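Ribokinase (Arabidopsis thaliana, PDB 6ILS) catalyses the magnesium-dependent transfer of a phosphoryl group from ATP to O-5 of ribose, giving D-ribose 5-phosphate. Local coordinates at residues 6-11 with 57-62; 96-101 with 108-113; 141-146 with 169-174; 149-154 with 177-182; 186-191 with 220-225. All coordinates share one frame; numbering follows the deposited sequence.

Contacts 1, 3 and 5 lie on the same large sheet of the PfkB fold. Strands 5-8 and 138-143 are neighbours in it, and so are strands 164-170 and 185-187. Contacts 1 and 3 meet at the sugar pocket, where S10 OG lies 2.5 Å from E144 OE1. Contact 5 meets the triphosphate of ATP through N189 and K225; its centre is about 14 Å from that of contact 3. Contact 4 packs two helices beside this sheet, and N150 ND2 reaches Q142 O of contact 3 at 2.9 Å. Contact 2 belongs to the separate four-stranded sheet, with the side chain of A98 about 4 Å from ribose. Its centre is about 24 Å from that of contact 5.

Contact 1: 6-11 with 57-62; sequences VVVGSA and YFVGRL
V7 O accepts the V59 N-H at 2.7 Å, in a nearly straight bond, and also meets F58 CA in a CA-H...O contact. V7 N donates to Y57 O, and G9 N donates to V59 O. These bonds make 6-8 and 57-62 a parallel strand pair in the large sheet of the PfkB kinase fold. On one face, V6, V8 and V59 pack together, with V8 CG2 3.8 Å from V59 CB; helix 131-134 lies against this face. On the other face, F58 has CG anti to the backbone N (chi1 173°). Its ring reaches alongside G9, S10 and A11, with CZ 3.4 Å from G9 O and 4.0 Å from A11 CB. An alanine in place of F58 would probably open a gap beside G9 and A11 and take the ring support from A11 CB. G60 N sits over the centre of the same ring. A water bridges R61 N and G9 O, at 2.8 Å from each.

Contact 2: 96-101 with 108-113; sequences GHAVVM and NSIIIV
V113 lies over one face of the H97 imidazole. Its CB is 3.7 Å from the ring centroid, 13° off the normal, a CH-pi contact. The two methyls reach different ring atoms: CG2 is 3.4 Å from H97 NE2, while CG1 is 3.5 Å from H97 CE1. H97 CG stands between the backbone N and the carbonyl carbon (chi1 46°), which sets the ring beside V113. H97 ND1 is hydrogen-bonded to T95 O, which helps fix the turn of the ring. H97 NE2 is buried and has no partner in the model. H97 and V113 are also joined through their backbones, with V113 N donating to H97 O at 2.6 Å. Similar paired bonds link V99 with I111 and M101 with S109. On the opposite face, V100 and I110 lie side by side. V100 CG1 is 3.9 Å from I110 CG1. A98 CB touches I112 CG1 at 3.7 Å. I110, I111 and I112 continue into a parallel ladder with a strand of the second subunit, and V99 packs on V99 of that subunit. The contact is an antiparallel beta hairpin, in the small sheet that borders the sugar pocket and carries the dimer interface of ribokinases.

Contact 3: 141-146 with 169-174; sequences LQREIP and GGMDTP. With RIB (alpha-D-ribofuranose), chain F.
R143 is pinned at backbone and side chain. R143 N donates to G169 O at 2.9 Å, and R143 O accepts from M171 N at 2.8 Å. The side chain bends at chi2 and chi3 (chi3 58°) on its way to T173 and grips it end-on. NH1 bonds T173 O at 2.7 Å from above the carbonyl plane (38° out of it), and NH2 bonds T173 OG1 at 3.0 Å. M171 CE lies over one guanidinium face, 3.4 Å from R143 NH2. D147 forms a salt bridge with NH2. An alanine in place of R143 would probably leave D147 without this charge partner. The segments end parallel strands of a beta-alpha-beta unit whose crossover is helix 147-158. G170 CA packs against E144 CG; a CB here would run into R143 O and E144 CG. The outer side is looser: T173 and P174 are exposed, and a water accepts from R143 NH1. E144 OE2 accepts from ribose O1 at 2.6 Å; S10 OG and K41 N bond OE1.

Contact 4: 149-154 with 177-182; sequences INIQVA and NELLDS
The backbones of helix segment 149-154 and of 177-182 come closest at I151 and L179, whose CA atoms are 5.2 Å apart. A second approach, between A154 and S182, lies one turn further along. I151 is central to the packing. Its CG1 meets L179 CB at 3.9 Å. Its CG2 and CD1 lie against the carboxylate end of E178, with I151 CD1 3.7 Å from E178 OE1, and the two side chains cross at about a right angle. L179 has CG anti to the backbone N (chi1 -179°). Its CD1 and CD2 both reach N150 CB at 4.0 Å, and CD1 also lies near N150 O. A154 CB then packs on S182 CB at 3.7 Å. No hydrogen bond spans the two segments. Several of their polar groups are used elsewhere: S182 OG donates to E178 O at 2.8 Å, back within its own segment. N150 ND2 bonds Q142 O near the end of strand 138-143, tying the helix to the sheet. E178 OE2 forms a salt bridge with K155, further along the first helix. The joint therefore rests on apolar packing, with K155, beyond these segments, pairing E178 on the exposed side.

Contact 5: 186-191 with 220-225; sequences LSPNET and KQVLVK. With ATP (adenosine-5'-triphosphate), chain E.
K225 NZ bends back to S187 and donates to S187 O at 3.0 Å and to S187 OG at 3.2 Å. It approaches S187 O from above the carbonyl plane, 58° out of it. The same ammonium group forms a salt bridge with D167 and a hydrogen bond with T262. Four oxygens thus surround NZ, so its three protons are probably shared among them. S187 OG is used twice, since it accepts from NZ and donates to L223 O at 3.0 Å. With OG anti to the backbone N (chi1 -169°), the hydroxyl reaches across to strand 221-225. Backbone bonds complete the pairing. L186 N donates to Q221 O, L223 N donates to L186 O at 2.8 Å, and K225 N donates to P188 O at 3.0 Å. The P188 ring packs on V222, with CD 3.8 Å from V222 CG1. N189 is the N-cap of helix 190-197. Its OD1 accepts from E192 N inside the helix, while its ND2 points to the nucleotide and donates to ATP O3G at 2.8 Å. The two ends of one amide are thus both satisfied. K225 touches ATP through its carbon chain, with CE 3.5 Å from ATP O1G. The pair forms adjacent parallel strands of the large sheet, whose C-terminal ends, with the helix N-cap, line the triphosphate site of this PfkB kinase.

Contact 1: 6-11 with 57-62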
# COMPACT_ATOMS: atom_id res chain seq x y z
N VAL B 6 11.65 1.59 26.00
CA VAL B 6 12.23 1.89 24.70
C VAL B 6 12.13 0.71 23.76
O VAL B 6 12.66 -0.37 24.01
CB VAL B 6 13.69 2.33 24.82
CG1 VAL B 6 14.27 2.58 23.42
CG2 VAL B 6 13.77 3.57 25.67
N VAL B 7 11.39 0.91 22.67
CA VAL B 7 11.17 -0.11 21.66
C VAL B 7 12.03 0.20 20.46
O VAL B 7 11.89 1.27 19.84
CB VAL B 7 9.67 -0.17 21.22
CG1 VAL B 7 9.46 -1.30 20.22
CG2 VAL B 7 8.76 -0.33 22.46
N VAL B 8 12.93 -0.71 20.13
CA VAL B 8 13.72 -0.58 18.93
C VAL B 8 13.25 -1.64 17.97
O VAL B 8 13.30 -2.84 18.27
CB VAL B 8 15.24 -0.73 19.21
CG1 VAL B 8 16.03 -0.47 17.91
CG2 VAL B 8 15.66 0.25 20.31
N GLY B 9 12.75 -1.24 16.81
CA GLY B 9 12.26 -2.24 15.91
C GLY B 9 11.57 -1.69 14.69
O GLY B 9 11.87 -0.58 14.24
N SER B 10 10.62 -2.48 14.19
CA SER B 10 10.01 -2.26 12.88
C SER B 10 8.73 -1.42 12.87
O SER B 10 7.97 -1.42 13.83
CB SER B 10 9.67 -3.59 12.27
OG SER B 10 8.80 -4.32 13.14
N ALA B 11 8.50 -0.76 11.74
CA ALA B 11 7.25 -0.08 11.46
C ALA B 11 6.83 -0.45 10.05
O ALA B 11 7.62 -0.31 9.13
CB ALA B 11 7.40 1.44 11.62
N TYR B 57 9.32 5.35 24.05
CA TYR B 57 10.04 5.81 22.87
C TYR B 57 10.07 4.71 21.83
O TYR B 57 10.26 3.54 22.17
CB TYR B 57 11.49 6.19 23.23
CG TYR B 57 11.61 7.48 23.97
CD1 TYR B 57 11.27 7.56 25.32
CD2 TYR B 57 12.03 8.64 23.34
CE1 TYR B 57 11.35 8.74 26.01
CE2 TYR B 57 12.11 9.84 24.03
CZ TYR B 57 11.78 9.88 25.36
OH TYR B 57 11.85 11.06 26.05
N PHE B 58 9.92 5.08 20.56
CA PHE B 58 10.10 4.14 19.47
C PHE B 58 11.34 4.55 18.69
O PHE B 58 11.44 5.69 18.23
CB PHE B 58 8.87 4.11 18.55
CG PHE B 58 9.06 3.27 17.31
CD1 PHE B 58 9.38 1.92 17.41
CD2 PHE B 58 8.90 3.82 16.06
CE1 PHE B 58 9.56 1.13 16.29
CE2 PHE B 58 9.08 3.04 14.91
CZ PHE B 58 9.40 1.68 15.03
N VAL B 59 12.29 3.62 18.58
CA VAL B 59 13.47 3.82 17.75
C VAL B 59 13.34 2.99 16.48
O VAL B 59 13.29 1.75 16.51
CB VAL B 59 14.76 3.43 18.50
CG1 VAL B 59 15.99 3.64 17.59
CG2 VAL B 59 14.86 4.20 19.79
N GLY B 60 13.28 3.66 15.34
CA GLY B 60 12.99 2.95 14.12
C GLY B 60 13.35 3.79 12.91
O GLY B 60 13.71 4.96 13.06
N ARG B 61 13.23 3.19 11.73
CA ARG B 61 13.58 3.83 10.46
C ARG B 61 12.40 3.81 9.52
O ARG B 61 11.82 2.74 9.27
CB ARG B 61 14.76 3.13 9.80
CG ARG B 61 16.06 3.27 10.57
CD ARG B 61 16.41 4.73 10.71
NE ARG B 61 17.67 4.94 11.41
CZ ARG B 61 17.77 5.16 12.71
NH1 ARG B 61 16.67 5.18 13.47
NH2 ARG B 61 18.96 5.35 13.26
N LEU B 62 12.07 4.98 8.97
CA LEU B 62 10.96 5.12 8.04
C LEU B 62 11.45 5.66 6.71
O LEU B 62 12.51 6.29 6.66
CB LEU B 62 9.91 6.08 8.60
CG LEU B 62 9.27 5.68 9.92
CD1 LEU B 62 8.27 6.74 10.33
CD2 LEU B 62 8.60 4.33 9.74
O HOH W 1 12.52 0.48 11.70
O HOH W 2 9.83 1.31 8.00

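Contact 2: 96-101 with 108-113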
# COMPACT_ATOMS: atom_id res chain seq x y z
N GLY B 96 8.81 0.18 5.38
CA GLY B 96 8.47 -1.22 5.26
C GLY B 96 6.97 -1.42 5.17
O GLY B 96 6.18 -0.63 5.69
N HIS B 97 6.56 -2.46 4.48
CA HIS B 97 5.14 -2.75 4.39
C HIS B 97 4.92 -4.24 4.20
O HIS B 97 5.84 -4.99 3.86
CB HIS B 97 4.47 -1.93 3.27
CG HIS B 97 5.22 -1.93 1.97
ND1 HIS B 97 6.39 -1.22 1.79
CD2 HIS B 97 4.93 -2.49 0.77
CE1 HIS B 97 6.81 -1.39 0.54
NE2 HIS B 97 5.94 -2.14 -0.10
N ALA B 98 3.68 -4.65 4.47
CA ALA B 98 3.29 -6.05 4.38
C ALA B 98 1.96 -6.16 3.64
O ALA B 98 0.96 -5.59 4.07
CB ALA B 98 3.17 -6.66 5.77
N VAL B 99 1.97 -6.87 2.52
CA VAL B 99 0.73 -7.16 1.81
C VAL B 99 0.08 -8.40 2.41
O VAL B 99 0.59 -9.52 2.24
CB VAL B 99 0.97 -7.37 0.31
CG1 VAL B 99 -0.32 -7.75 -0.39
CG2 VAL B 99 1.57 -6.11 -0.30
N VAL B 100 -1.03 -8.21 3.11
CA VAL B 100 -1.70 -9.30 3.79
C VAL B 100 -2.95 -9.72 3.02
O VAL B 100 -3.99 -9.06 3.09
CB VAL B 100 -2.07 -8.92 5.23
CG1 VAL B 100 -2.65 -10.12 5.97
CG2 VAL B 100 -0.85 -8.38 5.96
N MET B 101 -2.85 -10.82 2.28
CA MET B 101 -3.97 -11.34 1.49
C MET B 101 -4.86 -12.28 2.29
O MET B 101 -4.55 -13.47 2.43
CB MET B 101 -3.45 -12.05 0.25
CG MET B 101 -2.76 -11.11 -0.71
SD MET B 101 -1.49 -11.91 -1.69
CE MET B 101 -0.97 -10.54 -2.71
N ASN B 108 -4.30 -16.79 5.88
CA ASN B 108 -3.66 -15.55 5.43
C ASN B 108 -2.35 -15.82 4.72
O ASN B 108 -1.52 -16.59 5.19
CB ASN B 108 -3.37 -14.60 6.60
CG ASN B 108 -4.58 -14.32 7.43
OD1 ASN B 108 -5.71 -14.40 6.95
ND2 ASN B 108 -4.36 -14.01 8.72
N SER B 109 -2.15 -15.12 3.61
CA SER B 109 -0.89 -15.19 2.92
C SER B 109 -0.26 -13.80 2.97
O SER B 109 -0.93 -12.79 2.71
CB SER B 109 -1.09 -15.67 1.48
OG SER B 109 0.12 -15.60 0.77
N ILE B 110 1.03 -13.74 3.31
CA ILE B 110 1.67 -12.45 3.55
C ILE B 110 2.97 -12.27 2.78
O ILE B 110 3.81 -13.17 2.74
CB ILE B 110 1.93 -12.25 5.07
CG1 ILE B 110 0.60 -12.19 5.82
CG2 ILE B 110 2.75 -10.97 5.32
CD1 ILE B 110 0.70 -11.76 7.25
N ILE B 111 3.12 -11.11 2.15
CA ILE B 111 4.38 -10.67 1.56
C ILE B 111 4.92 -9.48 2.35
O ILE B 111 4.24 -8.45 2.48
CB ILE B 111 4.23 -10.26 0.08
CG1 ILE B 111 3.58 -11.39 -0.73
CG2 ILE B 111 5.58 -9.89 -0.52
CD1 ILE B 111 3.56 -11.13 -2.22
N ILE B 112 6.13 -9.61 2.89
CA ILE B 112 6.70 -8.55 3.71
C ILE B 112 7.85 -7.86 2.99
O ILE B 112 8.78 -8.50 2.49
CB ILE B 112 7.15 -9.08 5.09
CG1 ILE B 112 5.94 -9.16 6.02
CG2 ILE B 112 8.22 -8.17 5.71
CD1 ILE B 112 6.22 -9.62 7.41
N VAL B 113 7.75 -6.53 2.90
CA VAL B 113 8.81 -5.72 2.33
C VAL B 113 9.59 -5.09 3.48
O VAL B 113 9.02 -4.32 4.27
CB VAL B 113 8.27 -4.61 1.39
CG1 VAL B 113 9.42 -3.77 0.85
CG2 VAL B 113 7.46 -5.21 0.26

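Contact 3: 141-146 with 169-174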
# COMPACT_ATOMS: atom_id res chain seq x y z
N LEU B 141 12.75 -5.58 21.78
CA LEU B 141 13.20 -5.87 20.42
C LEU B 141 12.32 -6.94 19.79
O LEU B 141 11.67 -7.72 20.52
CB LEU B 141 14.66 -6.34 20.45
CG LEU B 141 15.61 -5.48 21.29
CD1 LEU B 141 16.97 -6.18 21.44
CD2 LEU B 141 15.79 -4.06 20.66
N GLN B 142 12.28 -7.00 18.46
CA GLN B 142 11.67 -8.11 17.75
C GLN B 142 12.61 -8.53 16.61
O GLN B 142 13.76 -8.09 16.57
CB GLN B 142 10.29 -7.75 17.18
CG GLN B 142 9.48 -6.79 18.07
CD GLN B 142 10.01 -5.36 18.01
OE1 GLN B 142 10.40 -4.85 16.94
NE2 GLN B 142 10.03 -4.71 19.15
N ARG B 143 12.13 -9.35 15.68
CA ARG B 143 13.01 -9.79 14.60
C ARG B 143 12.56 -9.33 13.23
O ARG B 143 12.42 -10.13 12.30
CB ARG B 143 13.15 -11.30 14.67
CG ARG B 143 13.71 -11.69 16.02
CD ARG B 143 14.61 -12.90 15.95
NE ARG B 143 15.75 -12.74 15.05
CZ ARG B 143 16.04 -13.63 14.10
NH1 ARG B 143 15.26 -14.69 13.94
NH2 ARG B 143 17.09 -13.45 13.30
N GLU B 144 12.36 -8.03 13.12
CA GLU B 144 11.94 -7.39 11.86
C GLU B 144 12.87 -6.24 11.49
O GLU B 144 12.55 -5.40 10.64
CB GLU B 144 10.48 -6.89 11.99
CG GLU B 144 9.46 -8.01 12.12
CD GLU B 144 8.00 -7.55 11.95
OE1 GLU B 144 7.68 -6.38 12.27
OE2 GLU B 144 7.19 -8.36 11.47
N ILE B 145 14.02 -6.18 12.16
CA ILE B 145 15.14 -5.31 11.78
C ILE B 145 16.42 -6.18 11.83
O ILE B 145 16.38 -7.32 12.32
CB ILE B 145 15.28 -4.06 12.70
CG1 ILE B 145 15.78 -4.47 14.08
CG2 ILE B 145 13.96 -3.27 12.79
CD1 ILE B 145 16.08 -3.33 15.01
N PRO B 146 17.55 -5.68 11.30
CA PRO B 146 18.71 -6.59 11.19
C PRO B 146 19.25 -7.15 12.51
O PRO B 146 19.31 -6.43 13.49
CB PRO B 146 19.78 -5.72 10.51
CG PRO B 146 18.99 -4.75 9.69
CD PRO B 146 17.76 -4.44 10.52
N GLY B 169 8.97 -12.88 17.24
CA GLY B 169 8.17 -12.59 16.07
C GLY B 169 8.96 -11.83 15.01
O GLY B 169 9.77 -10.95 15.34
N GLY B 170 8.72 -12.18 13.76
CA GLY B 170 9.40 -11.57 12.63
C GLY B 170 10.01 -12.65 11.73
O GLY B 170 9.34 -13.61 11.35
N MET B 171 11.29 -12.48 11.41
CA MET B 171 11.99 -13.40 10.53
C MET B 171 12.05 -14.82 11.09
O MET B 171 12.17 -15.02 12.29
CB MET B 171 13.40 -12.89 10.25
CG MET B 171 13.43 -11.50 9.65
SD MET B 171 15.11 -10.93 9.31
CE MET B 171 15.91 -11.31 10.87
N ASP B 172 11.98 -15.80 10.19
CA ASP B 172 11.99 -17.21 10.58
C ASP B 172 13.40 -17.80 10.61
O ASP B 172 13.58 -19.01 10.64
CB ASP B 172 11.10 -18.02 9.64
CG ASP B 172 9.64 -17.62 9.75
OD1 ASP B 172 9.27 -16.94 10.73
OD2 ASP B 172 8.85 -18.00 8.85
N THR B 173 14.41 -16.93 10.61
CA THR B 173 15.80 -17.36 10.63
C THR B 173 16.26 -17.72 12.04
O THR B 173 15.69 -17.23 13.02
CB THR B 173 16.73 -16.28 10.05
OG1 THR B 173 16.64 -15.11 10.87
CG2 THR B 173 16.33 -15.95 8.63
N PRO B 174 17.30 -18.57 12.15
CA PRO B 174 17.82 -18.88 13.49
C PRO B 174 18.27 -17.61 14.20
O PRO B 174 18.68 -16.65 13.56
CB PRO B 174 19.01 -19.80 13.21
CG PRO B 174 18.70 -20.42 11.89
CD PRO B 174 17.98 -19.36 11.10
O5 RIB F . 2.41 -8.56 14.93
C5 RIB F . 1.75 -7.79 13.96
C4 RIB F . 2.64 -7.32 13.01
O4 RIB F . 3.47 -8.42 12.39
C3 RIB F . 1.76 -6.80 11.80
O3 RIB F . 1.37 -5.37 12.09
C2 RIB F . 2.41 -7.02 10.75
O2 RIB F . 2.91 -5.79 10.09
C1 RIB F . 3.69 -8.02 11.16
O1 RIB F . 4.88 -7.33 11.08
O HOH W 3 12.44 -15.17 14.69

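Contact 4: 149-154 with 177-182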
# COMPACT_ATOMS: atom_id res chain seq x y z
N ILE B 149 21.80 -4.88 14.28
CA ILE B 149 21.27 -3.78 15.07
C ILE B 149 20.75 -4.27 16.41
O ILE B 149 21.00 -3.65 17.44
CB ILE B 149 20.15 -3.05 14.28
CG1 ILE B 149 20.73 -2.48 12.98
CG2 ILE B 149 19.52 -1.96 15.13
CD1 ILE B 149 21.87 -1.50 13.22
N ASN B 150 20.01 -5.39 16.40
CA ASN B 150 19.53 -5.95 17.67
C ASN B 150 20.67 -6.29 18.62
O ASN B 150 20.58 -6.07 19.82
CB ASN B 150 18.69 -7.20 17.44
CG ASN B 150 17.25 -6.88 17.09
OD1 ASN B 150 16.72 -5.84 17.48
ND2 ASN B 150 16.61 -7.77 16.36
N ILE B 151 21.75 -6.83 18.06
CA ILE B 151 22.90 -7.22 18.88
C ILE B 151 23.52 -6.00 19.53
O ILE B 151 23.75 -5.98 20.73
CB ILE B 151 23.94 -8.00 18.04
CG1 ILE B 151 23.40 -9.41 17.76
CG2 ILE B 151 25.27 -8.08 18.79
CD1 ILE B 151 24.15 -10.16 16.69
N GLN B 152 23.72 -4.93 18.75
CA GLN B 152 24.31 -3.72 19.29
C GLN B 152 23.46 -3.08 20.38
O GLN B 152 23.98 -2.54 21.35
CB GLN B 152 24.56 -2.71 18.15
CG GLN B 152 25.57 -3.20 17.11
CD GLN B 152 25.74 -2.22 15.96
OE1 GLN B 152 26.07 -1.04 16.18
NE2 GLN B 152 25.49 -2.68 14.75
N VAL B 153 22.14 -3.10 20.21
CA VAL B 153 21.26 -2.50 21.21
C VAL B 153 21.30 -3.30 22.52
O VAL B 153 21.46 -2.75 23.60
CB VAL B 153 19.80 -2.42 20.69
CG1 VAL B 153 18.83 -2.08 21.82
CG2 VAL B 153 19.71 -1.39 19.57
N ALA B 154 21.17 -4.62 22.39
CA ALA B 154 21.12 -5.48 23.57
C ALA B 154 22.42 -5.37 24.37
O ALA B 154 22.39 -5.23 25.59
CB ALA B 154 20.87 -6.90 23.15
N ASN B 177 23.46 -16.60 18.55
CA ASN B 177 23.68 -16.83 19.97
C ASN B 177 24.23 -15.61 20.65
O ASN B 177 24.05 -15.42 21.85
CB ASN B 177 24.64 -18.00 20.17
CG ASN B 177 24.00 -19.31 19.84
OD1 ASN B 177 22.94 -19.63 20.38
ND2 ASN B 177 24.60 -20.06 18.93
N GLU B 178 24.90 -14.78 19.87
CA GLU B 178 25.41 -13.53 20.36
C GLU B 178 24.23 -12.68 20.83
O GLU B 178 24.32 -11.92 21.80
CB GLU B 178 26.19 -12.83 19.25
CG GLU B 178 26.91 -11.60 19.70
CD GLU B 178 27.69 -10.98 18.57
OE1 GLU B 178 27.50 -11.44 17.41
OE2 GLU B 178 28.47 -10.04 18.83
N LEU B 179 23.09 -12.83 20.15
CA LEU B 179 21.91 -12.06 20.53
C LEU B 179 21.26 -12.68 21.76
O LEU B 179 20.98 -11.98 22.74
CB LEU B 179 20.93 -11.98 19.36
CG LEU B 179 19.65 -11.17 19.62
CD1 LEU B 179 19.97 -9.78 20.17
CD2 LEU B 179 18.80 -11.08 18.36
N LEU B 180 21.00 -13.98 21.71
CA LEU B 180 20.46 -14.72 22.86
C LEU B 180 21.26 -14.47 24.15
O LEU B 180 20.69 -14.32 25.23
CB LEU B 180 20.40 -16.22 22.56
CG LEU B 180 19.47 -16.64 21.42
CD1 LEU B 180 19.62 -18.12 21.09
CD2 LEU B 180 18.01 -16.31 21.74
N ASP B 181 22.59 -14.40 24.04
CA ASP B 181 23.43 -14.16 25.21
C ASP B 181 23.31 -12.76 25.80
O ASP B 181 23.77 -12.52 26.91
CB ASP B 181 24.91 -14.40 24.88
CG ASP B 181 25.32 -15.85 24.98
OD1 ASP B 181 24.76 -16.58 25.83
OD2 ASP B 181 26.22 -16.26 24.21
N SER B 182 22.70 -11.84 25.06
CA SER B 182 22.70 -10.44 25.46
C SER B 182 21.33 -9.94 25.93
O SER B 182 21.21 -8.81 26.38
CB SER B 182 23.18 -9.56 24.31
OG SER B 182 24.43 -10.01 23.81

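Contact 5: 186-191 with 220-225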
# COMPACT_ATOMS: atom_id res chain seq x y z
N LEU B 186 13.39 -13.96 26.61
CA LEU B 186 13.04 -14.36 25.26
C LEU B 186 11.53 -14.58 25.22
O LEU B 186 10.98 -15.24 26.12
CB LEU B 186 13.78 -15.65 24.87
CG LEU B 186 13.60 -16.11 23.42
CD1 LEU B 186 14.33 -15.17 22.47
CD2 LEU B 186 14.10 -17.56 23.23
N SER B 187 10.84 -14.05 24.22
CA SER B 187 9.39 -14.26 24.15
C SER B 187 8.92 -14.84 22.81
O SER B 187 8.59 -14.10 21.88
CB SER B 187 8.64 -12.95 24.47
OG SER B 187 7.25 -13.19 24.67
N PRO B 188 8.88 -16.18 22.71
CA PRO B 188 8.38 -16.88 21.54
C PRO B 188 6.95 -17.36 21.73
O PRO B 188 6.54 -17.58 22.87
CB PRO B 188 9.30 -18.09 21.44
CG PRO B 188 9.51 -18.44 22.89
CD PRO B 188 9.54 -17.11 23.65
N ASN B 189 6.24 -17.57 20.63
CA ASN B 189 5.04 -18.39 20.70
C ASN B 189 5.44 -19.85 20.55
O ASN B 189 6.64 -20.17 20.52
CB ASN B 189 4.00 -17.98 19.65
CG ASN B 189 4.48 -18.15 18.21
OD1 ASN B 189 5.42 -18.89 17.93
ND2 ASN B 189 3.81 -17.47 17.30
N GLU B 190 4.45 -20.73 20.49
CA GLU B 190 4.69 -22.17 20.38
C GLU B 190 5.49 -22.54 19.13
O GLU B 190 6.43 -23.33 19.20
CB GLU B 190 3.36 -22.93 20.36
CG GLU B 190 2.56 -22.79 21.64
CD GLU B 190 1.23 -23.52 21.59
OE1 GLU B 190 1.22 -24.77 21.62
OE2 GLU B 190 0.19 -22.83 21.53
N THR B 191 5.09 -21.98 18.00
CA THR B 191 5.74 -22.30 16.73
C THR B 191 7.16 -21.75 16.67
O THR B 191 8.08 -22.43 16.20
CB THR B 191 4.91 -21.77 15.58
OG1 THR B 191 3.59 -22.31 15.67
CG2 THR B 191 5.53 -22.17 14.24
N LYS B 220 17.89 -16.88 30.58
CA LYS B 220 17.40 -17.15 31.93
C LYS B 220 15.88 -17.16 32.04
O LYS B 220 15.31 -17.88 32.88
CB LYS B 220 17.94 -16.10 32.91
CG LYS B 220 19.46 -16.02 32.98
CD LYS B 220 20.06 -17.26 33.62
CE LYS B 220 21.59 -17.24 33.52
NZ LYS B 220 22.07 -17.57 32.14
N GLN B 221 15.22 -16.34 31.22
CA GLN B 221 13.76 -16.17 31.33
C GLN B 221 13.11 -16.28 29.97
O GLN B 221 13.57 -15.69 29.00
CB GLN B 221 13.41 -14.82 31.96
CG GLN B 221 14.05 -14.58 33.29
CD GLN B 221 13.42 -13.41 34.02
OE1 GLN B 221 12.33 -12.97 33.66
NE2 GLN B 221 14.08 -12.94 35.06
N VAL B 222 12.07 -17.09 29.90
CA VAL B 222 11.35 -17.28 28.66
C VAL B 222 9.86 -17.05 28.93
O VAL B 222 9.27 -17.68 29.80
CB VAL B 222 11.59 -18.68 28.07
CG1 VAL B 222 10.90 -18.82 26.71
CG2 VAL B 222 13.12 -18.96 27.94
N LEU B 223 9.29 -16.12 28.18
CA LEU B 223 7.86 -15.77 28.25
C LEU B 223 7.16 -16.40 27.05
O LEU B 223 7.20 -15.86 25.95
CB LEU B 223 7.71 -14.23 28.24
CG LEU B 223 6.29 -13.65 28.22
CD1 LEU B 223 5.62 -14.02 29.54
CD2 LEU B 223 6.34 -12.13 28.05
N VAL B 224 6.57 -17.57 27.24
CA VAL B 224 5.99 -18.28 26.11
C VAL B 224 4.52 -17.93 25.90
O VAL B 224 3.71 -18.06 26.82
CB VAL B 224 6.12 -19.81 26.27
CG1 VAL B 224 5.70 -20.50 25.00
CG2 VAL B 224 7.56 -20.18 26.63
N LYS B 225 4.19 -17.49 24.68
CA LYS B 225 2.81 -17.20 24.31
C LYS B 225 2.15 -18.45 23.73
O LYS B 225 2.68 -19.05 22.80
CB LYS B 225 2.77 -16.02 23.32
CG LYS B 225 3.31 -14.72 23.93
CD LYS B 225 3.70 -13.64 22.90
CE LYS B 225 4.98 -14.03 22.15
NZ LYS B 225 5.86 -12.85 21.82
PG ATP E . 1.89 -14.38 18.68
O1G ATP E . 3.25 -13.97 19.10
O2G ATP E . 1.15 -13.22 18.04
O3G ATP E . 1.94 -15.48 17.66
PB ATP E . 0.16 -16.13 20.05
O1B ATP E . -0.33 -16.29 21.43
O2B ATP E . 0.83 -17.37 19.69
O3B ATP E . 1.15 -14.90 20.01
PA ATP E . -2.50 -15.53 19.05
O1A ATP E . -3.30 -16.83 19.12
O2A ATP E . -2.95 -14.72 17.86
O3A ATP E . -0.96 -15.86 18.92
O5' ATP E . -2.79 -14.70 20.35
C5' ATP E . -2.08 -13.50 20.59
C4' ATP E . -2.42 -13.04 22.07
O4' ATP E . -3.95 -12.91 22.23
C3' ATP E . -2.05 -13.94 22.88
O3' ATP E . -1.55 -13.34 24.09
C2' ATP E . -3.40 -14.83 23.26
O2' ATP E . -3.15 -15.46 24.55
C1' ATP E . -4.37 -14.01 23.24
N9 ATP E . -5.56 -14.64 22.65
C8 ATP E . -5.89 -15.40 21.56
N7 ATP E . -7.23 -15.64 21.62
C5 ATP E . -7.73 -15.02 22.74
C6 ATP E . -9.02 -14.95 23.27
N6 ATP E . -10.22 -15.55 22.75
N1 ATP E . -9.23 -14.27 24.39
C2 ATP E . -8.19 -13.63 25.03
N3 ATP E . -6.93 -13.68 24.52
C4 ATP E . -6.70 -14.39 23.37